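Local coordinates for protein serpin-ZX (Arabidopsis thaliana, PDB 3LE2) that inhibits proteases such as metacaspase-9 and RD21A, offering its reactive center loop for cleavage and binding the attacking enzyme covalently, and so restrains programmed cell death, at residues 17-21 with 253-257; 217-223 with 262-268. All coordinates share one frame; numbering follows the deposited sequence. Where two conformers were deposited one is given.

Overall arrangement
Both contacts gather round helix 249-258 of the serpin fold, on the same side of the chain's centre, with their own centres about 14 Å apart. Contact 1 is helix against helix: 17-21 meets 253-257 through aliphatic side chains, with a salt bridge made by one modelled lysine position at its partly exposed border. Contact 2, farther from the centre of the chain, sets the hairpin segment 217-223 against the loop 262-268 that follows the helix, and its chemistry is mainly aromatic. Each is partly buried. They adjoin where Ile256 packs on Phe262, Lys255 on Phe220 and Met17 on Leu263, and neither includes the reactive center loop.

Contact 1: 17-21 with 253-257; sequences MNLAK and LDKIV
Met17, Leu253 and Ile256 make the buried apolar side of this contact between two roughly antiparallel helices, whose local axes come within 9.4 Å at an angle of 146°. The methionine chain is bent at both chi2 and chi3, which curls its tip round so that CE touches Leu253 CD1 and Ile256 CG2, each at 3.7 Å. Met17 CG rests on the same Ile256 methyl. One turn farther along, Lys21 and Leu253 run alongside one another, pointing opposite ways, with the lysine chain lying along Leu253 CD2. Val257 splits its two methyls: CG2 lies 3.7 Å from Met17 O, and CG1 meets the Asn18 amide, 3.6 Å from OD1.

The polar part is a salt bridge at the partly exposed border, made by one of two modelled positions of the Lys21 side chain. In that position CG stands anti to the backbone N (chi1 179°) and the chain bends once, at chi2, carrying its aliphatic part over Leu253 before Lys21 NZ reaches Asp254 OD1 at 2.9 Å. As a hydrogen bond this pairing is weak, and NZ has a second weak bond to Ser250 O.

The contact joins helix 5-25 to helix 249-258 over sheet B of the serpin fold. Beneath the pair, Met17 and Ala20 touch Ile385 of strand 382-388, and Leu253 and Ile256 rest on Leu371 of strand 370-376, so the two helices pack side by side over adjacent antiparallel strands of that sheet.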
ATOM      1  N   MET A  17      -8.924   2.682  -3.163  1.00 27.26           N
ATOM      2  CA  MET A  17      -9.791   2.341  -2.032  1.00 27.44           C
ATOM      3  C   MET A  17     -10.802   1.273  -2.423  1.00 29.54           C
ATOM      4  O   MET A  17     -11.140   0.400  -1.627  1.00 29.78           O
ATOM      5  CB  MET A  17     -10.519   3.573  -1.496  1.00 27.79           C
ATOM      6  CG  MET A  17      -9.601   4.633  -0.903  1.00 31.82           C
ATOM      7  SD  MET A  17      -8.517   4.018   0.397  1.00 36.53           S
ATOM      8  CE  MET A  17      -9.673   3.537   1.649  1.00 23.98           C
ATOM      9  N   ASN A  18     -11.292   1.339  -3.655  1.00 30.35           N
ATOM     10  CA  ASN A  18     -12.206   0.308  -4.123  1.00 31.13           C
ATOM     11  C   ASN A  18     -11.465  -1.030  -4.288  1.00 26.05           C
ATOM     12  O   ASN A  18     -11.981  -2.090  -3.949  1.00 30.88           O
ATOM     13  CB  ASN A  18     -12.890   0.743  -5.427  1.00 35.41           C
ATOM     14  CG  ASN A  18     -14.082  -0.126  -5.777  1.00 35.15           C
ATOM     15  OD1 ASN A  18     -14.682  -0.770  -4.911  1.00 39.44           O
ATOM     16  ND2 ASN A  18     -14.425  -0.159  -7.049  1.00 28.94           N
ATOM     17  N   LEU A  19     -10.244  -0.972  -4.805  1.00 30.90           N
ATOM     18  CA  LEU A  19      -9.388  -2.152  -4.834  1.00 32.14           C
ATOM     19  C   LEU A  19      -9.263  -2.722  -3.418  1.00 29.53           C
ATOM     20  O   LEU A  19      -9.473  -3.916  -3.207  1.00 36.18           O
ATOM     21  CB  LEU A  19      -8.016  -1.821  -5.438  1.00 29.17           C
ATOM     22  CG  LEU A  19      -6.940  -2.918  -5.357  1.00 38.05           C
ATOM     23  CD1 LEU A  19      -7.406  -4.179  -6.028  1.00 28.37           C
ATOM     24  CD2 LEU A  19      -5.622  -2.445  -5.966  1.00 35.65           C
ATOM     25  N   ALA A  20      -8.962  -1.869  -2.441  1.00 26.65           N
ATOM     26  CA  ALA A  20      -8.879  -2.331  -1.050  1.00 29.71           C
ATOM     27  C   ALA A  20     -10.177  -2.996  -0.589  1.00 30.60           C
ATOM     28  O   ALA A  20     -10.155  -3.979   0.144  1.00 31.16           O
ATOM     29  CB  ALA A  20      -8.503  -1.187  -0.120  1.00 25.27           C
ATOM     30  N   LYS A  21     -11.311  -2.448  -1.015  0.57 30.92           N
ATOM     31  CA  LYS A  21     -12.614  -3.025  -0.688  0.57 29.24           C
ATOM     32  C   LYS A  21     -12.706  -4.432  -1.251  0.57 30.50           C
ATOM     33  O   LYS A  21     -13.088  -5.369  -0.549  0.57 31.30           O
ATOM     34  CB  LYS A  21     -13.749  -2.157  -1.249  0.57 30.04           C
ATOM     35  CG  LYS A  21     -15.172  -2.679  -0.993  0.57 30.67           C
ATOM     36  CD  LYS A  21     -15.607  -2.516   0.463  0.57 28.65           C
ATOM     37  CE  LYS A  21     -17.075  -2.896   0.654  0.57 35.11           C
ATOM     38  NZ  LYS A  21     -17.563  -2.742   2.061  0.57 28.12           N
ATOM     39  N   LEU A 253     -16.064   2.157   4.608  1.00 29.14           N
ATOM     40  CA  LEU A 253     -15.318   1.898   3.381  1.00 30.44           C
ATOM     41  C   LEU A 253     -16.231   2.095   2.156  1.00 32.32           C
ATOM     42  O   LEU A 253     -15.799   2.592   1.113  1.00 34.07           O
ATOM     43  CB  LEU A 253     -14.657   0.505   3.409  1.00 31.24           C
ATOM     44  CG  LEU A 253     -13.688   0.170   2.260  1.00 32.93           C
ATOM     45  CD1 LEU A 253     -12.541   1.202   2.106  1.00 31.60           C
ATOM     46  CD2 LEU A 253     -13.122  -1.205   2.422  1.00 29.47           C
ATOM     47  N   ASP A 254     -17.504   1.743   2.291  1.00 28.69           N
ATOM     48  CA  ASP A 254     -18.465   2.044   1.225  1.00 38.62           C
ATOM     49  C   ASP A 254     -18.561   3.549   0.940  1.00 34.53           C
ATOM     50  O   ASP A 254     -18.536   3.967  -0.218  1.00 36.01           O
ATOM     51  CB  ASP A 254     -19.848   1.499   1.571  1.00 37.28           C
ATOM     52  CG  ASP A 254     -19.925  -0.008   1.456  1.00 40.03           C
ATOM     53  OD1 ASP A 254     -19.028  -0.620   0.827  1.00 35.39           O
ATOM     54  OD2 ASP A 254     -20.900  -0.574   1.990  1.00 41.40           O
ATOM     55  N   LYS A 255     -18.670   4.349   1.997  1.00 29.94           N
ATOM     56  CA  LYS A 255     -18.656   5.810   1.874  1.00 34.66           C
ATOM     57  C   LYS A 255     -17.393   6.311   1.186  1.00 28.71           C
ATOM     58  O   LYS A 255     -17.454   7.090   0.238  1.00 36.48           O
ATOM     59  CB  LYS A 255     -18.777   6.472   3.243  1.00 28.90           C
ATOM     60  CG  LYS A 255     -18.494   7.981   3.215  1.00 31.69           C
ATOM     61  CD  LYS A 255     -18.683   8.606   4.600  1.00 36.91           C
ATOM     62  CE  LYS A 255     -20.167   8.914   4.895  1.00 44.60           C
ATOM     63  NZ  LYS A 255     -20.376   9.590   6.228  1.00 44.41           N
ATOM     64  N   ILE A 256     -16.246   5.857   1.667  1.00 28.88           N
ATOM     65  CA  ILE A 256     -14.981   6.232   1.056  1.00 29.48           C
ATOM     66  C   ILE A 256     -14.971   5.900  -0.434  1.00 30.84           C
ATOM     67  O   ILE A 256     -14.668   6.746  -1.253  1.00 28.83           O
ATOM     68  CB  ILE A 256     -13.803   5.573   1.789  1.00 29.89           C
ATOM     69  CG1 ILE A 256     -13.733   6.128   3.217  1.00 26.34           C
ATOM     70  CG2 ILE A 256     -12.493   5.805   1.037  1.00 27.71           C
ATOM     71  CD1 ILE A 256     -12.738   5.442   4.085  1.00 26.34           C
ATOM     72  N   VAL A 257     -15.350   4.678  -0.781  1.00 33.60           N
ATOM     73  CA  VAL A 257     -15.318   4.232  -2.169  1.00 29.30           C
ATOM     74  C   VAL A 257     -16.228   5.052  -3.089  1.00 35.75           C
ATOM     75  O   VAL A 257     -15.910   5.264  -4.255  1.00 34.55           O
ATOM     76  CB  VAL A 257     -15.657   2.730  -2.269  1.00 30.99           C
ATOM     77  CG1 VAL A 257     -15.930   2.330  -3.688  1.00 35.78           C
ATOM     78  CG2 VAL A 257     -14.512   1.909  -1.713  1.00 32.89           C
TER

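Contact 2: 217-223 with 262-268; sequences YDGFKVL and FLDNHIP. With SO4 (sulfate ion), chain B.
Tyr217 lays one ring face against the edge of His266 in an edge-to-face pair, centroids 4.4 Å apart and planes at 64°. His266 CD2 points at the middle of the phenol ring, 3.3 Å above its plane. A nearly straight bond from His266 ND1 to Phe262 O, 2.7 Å long and in the ring plane, holds the imidazole against rotation; the same oxygen has a second donor in Asn265 N. Next, Asp218 N donates to O2 of a sulfate at 2.9 Å, an ion probably from the crystallisation liquor.

After the turn at Gly219, Phe220 takes the cramped rotamer with CG between the backbone N and the carbonyl carbon (chi1 61°). Phe220 CZ reaches Phe262 CE1 at 3.8 Å, and His266 NE2 lies in plane at the edge of the Phe220 ring. The four rings thus form an aromatic cluster. Val222 CG1 lies 3.6 Å from the backbone oxygen His266 O and packs on Pro268 CG at 3.9 Å.

Strands 212-217, 220-226 and 236-243 are neighbouring strands of serpin sheet B, the first two forming an antiparallel hairpin. The loop 262-268, running from helix 249-258 to strand 271-274, packs against this hairpin, with Phe220 also touching Leu252 and Lys255 of the helix and Pro268 touching Ser215 of strand 212-217.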
ATOM      1  N   TYR A 217     -15.867  13.580  11.919  1.00 27.14           N
ATOM      2  CA  TYR A 217     -16.778  13.761  10.820  1.00 29.58           C
ATOM      3  C   TYR A 217     -18.091  13.028  11.146  1.00 35.87           C
ATOM      4  O   TYR A 217     -18.255  12.473  12.231  1.00 33.37           O
ATOM      5  CB  TYR A 217     -16.145  13.213   9.539  1.00 30.00           C
ATOM      6  CG  TYR A 217     -14.824  13.865   9.199  1.00 30.36           C
ATOM      7  CD1 TYR A 217     -14.780  15.079   8.517  1.00 34.63           C
ATOM      8  CD2 TYR A 217     -13.624  13.278   9.560  1.00 26.12           C
ATOM      9  CE1 TYR A 217     -13.579  15.681   8.203  1.00 27.15           C
ATOM     10  CE2 TYR A 217     -12.414  13.878   9.256  1.00 29.31           C
ATOM     11  CZ  TYR A 217     -12.395  15.081   8.575  1.00 36.69           C
ATOM     12  OH  TYR A 217     -11.193  15.689   8.259  1.00 31.41           O
ATOM     13  N   ASP A 218     -19.029  13.038  10.211  1.00 29.73           N
ATOM     14  CA  ASP A 218     -20.303  12.393  10.431  1.00 34.21           C
ATOM     15  C   ASP A 218     -20.128  10.865  10.357  1.00 30.95           C
ATOM     16  O   ASP A 218     -20.040  10.290   9.273  1.00 33.20           O
ATOM     17  CB  ASP A 218     -21.313  12.901   9.391  1.00 37.18           C
ATOM     18  CG  ASP A 218     -22.719  12.361   9.615  1.00 41.18           C
ATOM     19  OD1 ASP A 218     -22.933  11.672  10.638  1.00 32.96           O
ATOM     20  OD2 ASP A 218     -23.603  12.634   8.768  1.00 35.42           O
ATOM     21  N   GLY A 219     -20.044  10.223  11.516  1.00 28.96           N
ATOM     22  CA  GLY A 219     -19.971   8.774  11.585  1.00 31.85           C
ATOM     23  C   GLY A 219     -18.596   8.166  11.821  1.00 31.81           C
ATOM     24  O   GLY A 219     -18.475   6.944  11.968  1.00 30.11           O
ATOM     25  N   PHE A 220     -17.559   9.000  11.839  1.00 29.31           N
ATOM     26  CA  PHE A 220     -16.196   8.501  11.992  1.00 26.01           C
ATOM     27  C   PHE A 220     -15.226   9.580  12.404  1.00 25.71           C
ATOM     28  O   PHE A 220     -15.563  10.755  12.431  1.00 33.03           O
ATOM     29  CB  PHE A 220     -15.702   7.857  10.696  1.00 20.76           C
ATOM     30  CG  PHE A 220     -15.660   8.798   9.522  1.00 29.60           C
ATOM     31  CD1 PHE A 220     -16.816   9.085   8.797  1.00 28.05           C
ATOM     32  CD2 PHE A 220     -14.465   9.394   9.131  1.00 29.80           C
ATOM     33  CE1 PHE A 220     -16.774   9.951   7.703  1.00 27.04           C
ATOM     34  CE2 PHE A 220     -14.424  10.272   8.036  1.00 26.56           C
ATOM     35  CZ  PHE A 220     -15.574  10.535   7.324  1.00 24.54           C
ATOM     36  N   LYS A 221     -14.012   9.163  12.731  1.00 26.80           N
ATOM     37  CA  LYS A 221     -12.945  10.091  13.038  1.00 29.18           C
ATOM     38  C   LYS A 221     -11.678   9.718  12.287  1.00 28.88           C
ATOM     39  O   LYS A 221     -11.514   8.576  11.847  1.00 22.99           O
ATOM     40  CB  LYS A 221     -12.684  10.117  14.531  1.00 26.43           C
ATOM     41  CG  LYS A 221     -13.835  10.674  15.335  1.00 33.94           C
ATOM     42  CD  LYS A 221     -13.625  10.381  16.808  1.00 38.30           C
ATOM     43  CE  LYS A 221     -14.910  10.534  17.577  1.00 38.31           C
ATOM     44  NZ  LYS A 221     -14.653  10.334  19.028  1.00 41.60           N
ATOM     45  N   VAL A 222     -10.793  10.693  12.115  1.00 25.52           N
ATOM     46  CA  VAL A 222      -9.506  10.431  11.493  1.00 27.98           C
ATOM     47  C   VAL A 222      -8.350  10.931  12.351  1.00 30.55           C
ATOM     48  O   VAL A 222      -8.388  12.049  12.877  1.00 27.98           O
ATOM     49  CB  VAL A 222      -9.405  11.051  10.101  1.00 29.78           C
ATOM     50  CG1 VAL A 222      -8.054  10.702   9.470  1.00 24.06           C
ATOM     51  CG2 VAL A 222     -10.553  10.563   9.231  1.00 27.48           C
ATOM     52  N   LEU A 223      -7.339  10.076  12.506  1.00 28.82           N
ATOM     53  CA  LEU A 223      -6.117  10.434  13.219  1.00 27.09           C
ATOM     54  C   LEU A 223      -4.942  10.374  12.254  1.00 29.32           C
ATOM     55  O   LEU A 223      -4.827   9.428  11.484  1.00 27.34           O
ATOM     56  CB  LEU A 223      -5.875   9.489  14.392  1.00 28.78           C
ATOM     57  CG  LEU A 223      -4.438   9.457  14.926  1.00 29.00           C
ATOM     58  CD1 LEU A 223      -4.096  10.716  15.698  1.00 24.99           C
ATOM     59  CD2 LEU A 223      -4.234   8.226  15.791  1.00 27.12           C
ATOM     60  N   PHE A 262     -12.192  11.589  -1.533  1.00 25.25           N
ATOM     61  CA  PHE A 262     -12.363  11.385  -0.090  1.00 29.11           C
ATOM     62  C   PHE A 262     -11.073  11.547   0.721  1.00 32.19           C
ATOM     63  O   PHE A 262     -11.064  12.223   1.754  1.00 24.77           O
ATOM     64  CB  PHE A 262     -12.957  10.019   0.240  1.00 22.04           C
ATOM     65  CG  PHE A 262     -13.059   9.775   1.718  1.00 26.71           C
ATOM     66  CD1 PHE A 262     -14.242  10.031   2.396  1.00 25.55           C
ATOM     67  CD2 PHE A 262     -11.961   9.333   2.441  1.00 21.68           C
ATOM     68  CE1 PHE A 262     -14.327   9.835   3.758  1.00 26.11           C
ATOM     69  CE2 PHE A 262     -12.042   9.143   3.804  1.00 25.40           C
ATOM     70  CZ  PHE A 262     -13.231   9.392   4.464  1.00 26.34           C
ATOM     71  N   LEU A 263      -9.995  10.902   0.273  1.00 28.89           N
ATOM     72  CA  LEU A 263      -8.729  10.987   0.997  1.00 24.68           C
ATOM     73  C   LEU A 263      -8.179  12.415   1.075  1.00 28.20           C
ATOM     74  O   LEU A 263      -7.700  12.832   2.118  1.00 26.75           O
ATOM     75  CB  LEU A 263      -7.677  10.039   0.407  1.00 21.90           C
ATOM     76  CG  LEU A 263      -7.901   8.542   0.621  1.00 32.25           C
ATOM     77  CD1 LEU A 263      -6.810   7.709  -0.068  1.00 38.27           C
ATOM     78  CD2 LEU A 263      -7.960   8.217   2.095  1.00 26.08           C
ATOM     79  N   ASP A 264      -8.232  13.150  -0.031  1.00 23.15           N
ATOM     80  CA  ASP A 264      -7.736  14.519  -0.060  1.00 26.71           C
ATOM     81  C   ASP A 264      -8.468  15.387   0.962  1.00 31.20           C
ATOM     82  O   ASP A 264      -7.961  16.428   1.392  1.00 27.69           O
ATOM     83  CB  ASP A 264      -7.937  15.145  -1.456  1.00 31.30           C
ATOM     84  CG  ASP A 264      -7.617  14.177  -2.597  1.00 34.91           C
ATOM     85  OD1 ASP A 264      -6.764  14.507  -3.451  1.00 36.91           O
ATOM     86  OD2 ASP A 264      -8.230  13.090  -2.651  1.00 38.20           O
ATOM     87  N   ASN A 265      -9.671  14.970   1.338  1.00 28.59           N
ATOM     88  CA  ASN A 265     -10.543  15.846   2.121  1.00 28.70           C
ATOM     89  C   ASN A 265     -10.670  15.482   3.597  1.00 32.35           C
ATOM     90  O   ASN A 265     -11.407  16.136   4.336  1.00 30.29           O
ATOM     91  CB  ASN A 265     -11.927  15.925   1.476  1.00 23.96           C
ATOM     92  CG  ASN A 265     -11.971  16.895   0.292  1.00 24.53           C
ATOM     93  OD1 ASN A 265     -12.312  18.063   0.464  1.00 29.34           O
ATOM     94  ND2 ASN A 265     -11.646  16.410  -0.909  1.00 21.30           N
ATOM     95  N   HIS A 266      -9.946  14.447   4.020  1.00 30.34           N
ATOM     96  CA  HIS A 266     -10.010  13.958   5.403  1.00 32.09           C
ATOM     97  C   HIS A 266      -8.617  13.803   6.008  1.00 29.65           C
ATOM     98  O   HIS A 266      -8.241  12.724   6.475  1.00 29.59           O
ATOM     99  CB  HIS A 266     -10.829  12.661   5.470  1.00 23.67           C
ATOM    100  CG  HIS A 266     -12.263  12.869   5.100  1.00 26.57           C
ATOM    101  ND1 HIS A 266     -12.694  12.899   3.791  1.00 23.52           N
ATOM    102  CD2 HIS A 266     -13.351  13.140   5.861  1.00 27.01           C
ATOM    103  CE1 HIS A 266     -13.993  13.148   3.764  1.00 26.66           C
ATOM    104  NE2 HIS A 266     -14.416  13.296   5.006  1.00 23.60           N
ATOM    105  N   ILE A 267      -7.864  14.903   5.956  1.00 26.93           N
ATOM    106  CA  ILE A 267      -6.514  15.009   6.492  1.00 29.08           C
ATOM    107  C   ILE A 267      -6.538  16.016   7.647  1.00 32.85           C
ATOM    108  O   ILE A 267      -6.686  17.227   7.430  1.00 32.61           O
ATOM    109  CB  ILE A 267      -5.528  15.487   5.398  1.00 33.69           C
ATOM    110  CG1 ILE A 267      -5.373  14.430   4.317  1.00 29.69           C
ATOM    111  CG2 ILE A 267      -4.137  15.793   5.968  1.00 31.68           C
ATOM    112  CD1 ILE A 267      -4.541  14.909   3.146  1.00 34.40           C
ATOM    113  N   PRO A 268      -6.426  15.517   8.887  1.00 32.52           N
ATOM    114  CA  PRO A 268      -6.510  16.425  10.035  1.00 28.88           C
ATOM    115  C   PRO A 268      -5.245  17.248  10.084  1.00 31.48           C
ATOM    116  O   PRO A 268      -4.166  16.668  10.137  1.00 37.95           O
ATOM    117  CB  PRO A 268      -6.534  15.482  11.248  1.00 31.38           C
ATOM    118  CG  PRO A 268      -6.505  14.079  10.706  1.00 27.97           C
ATOM    119  CD  PRO A 268      -6.116  14.127   9.278  1.00 26.88           C
TER
HETATM  120  S   SO4 B 392     -19.155  15.495   7.573  1.00 41.16           S
HETATM  121  O1  SO4 B 392     -18.602  16.064   6.342  1.00 38.26           O
HETATM  122  O2  SO4 B 392     -18.977  14.034   7.538  1.00 35.22           O
HETATM  123  O3  SO4 B 392     -18.481  16.024   8.766  1.00 38.00           O
HETATM  124  O4  SO4 B 392     -20.570  15.881   7.623  1.00 36.82           O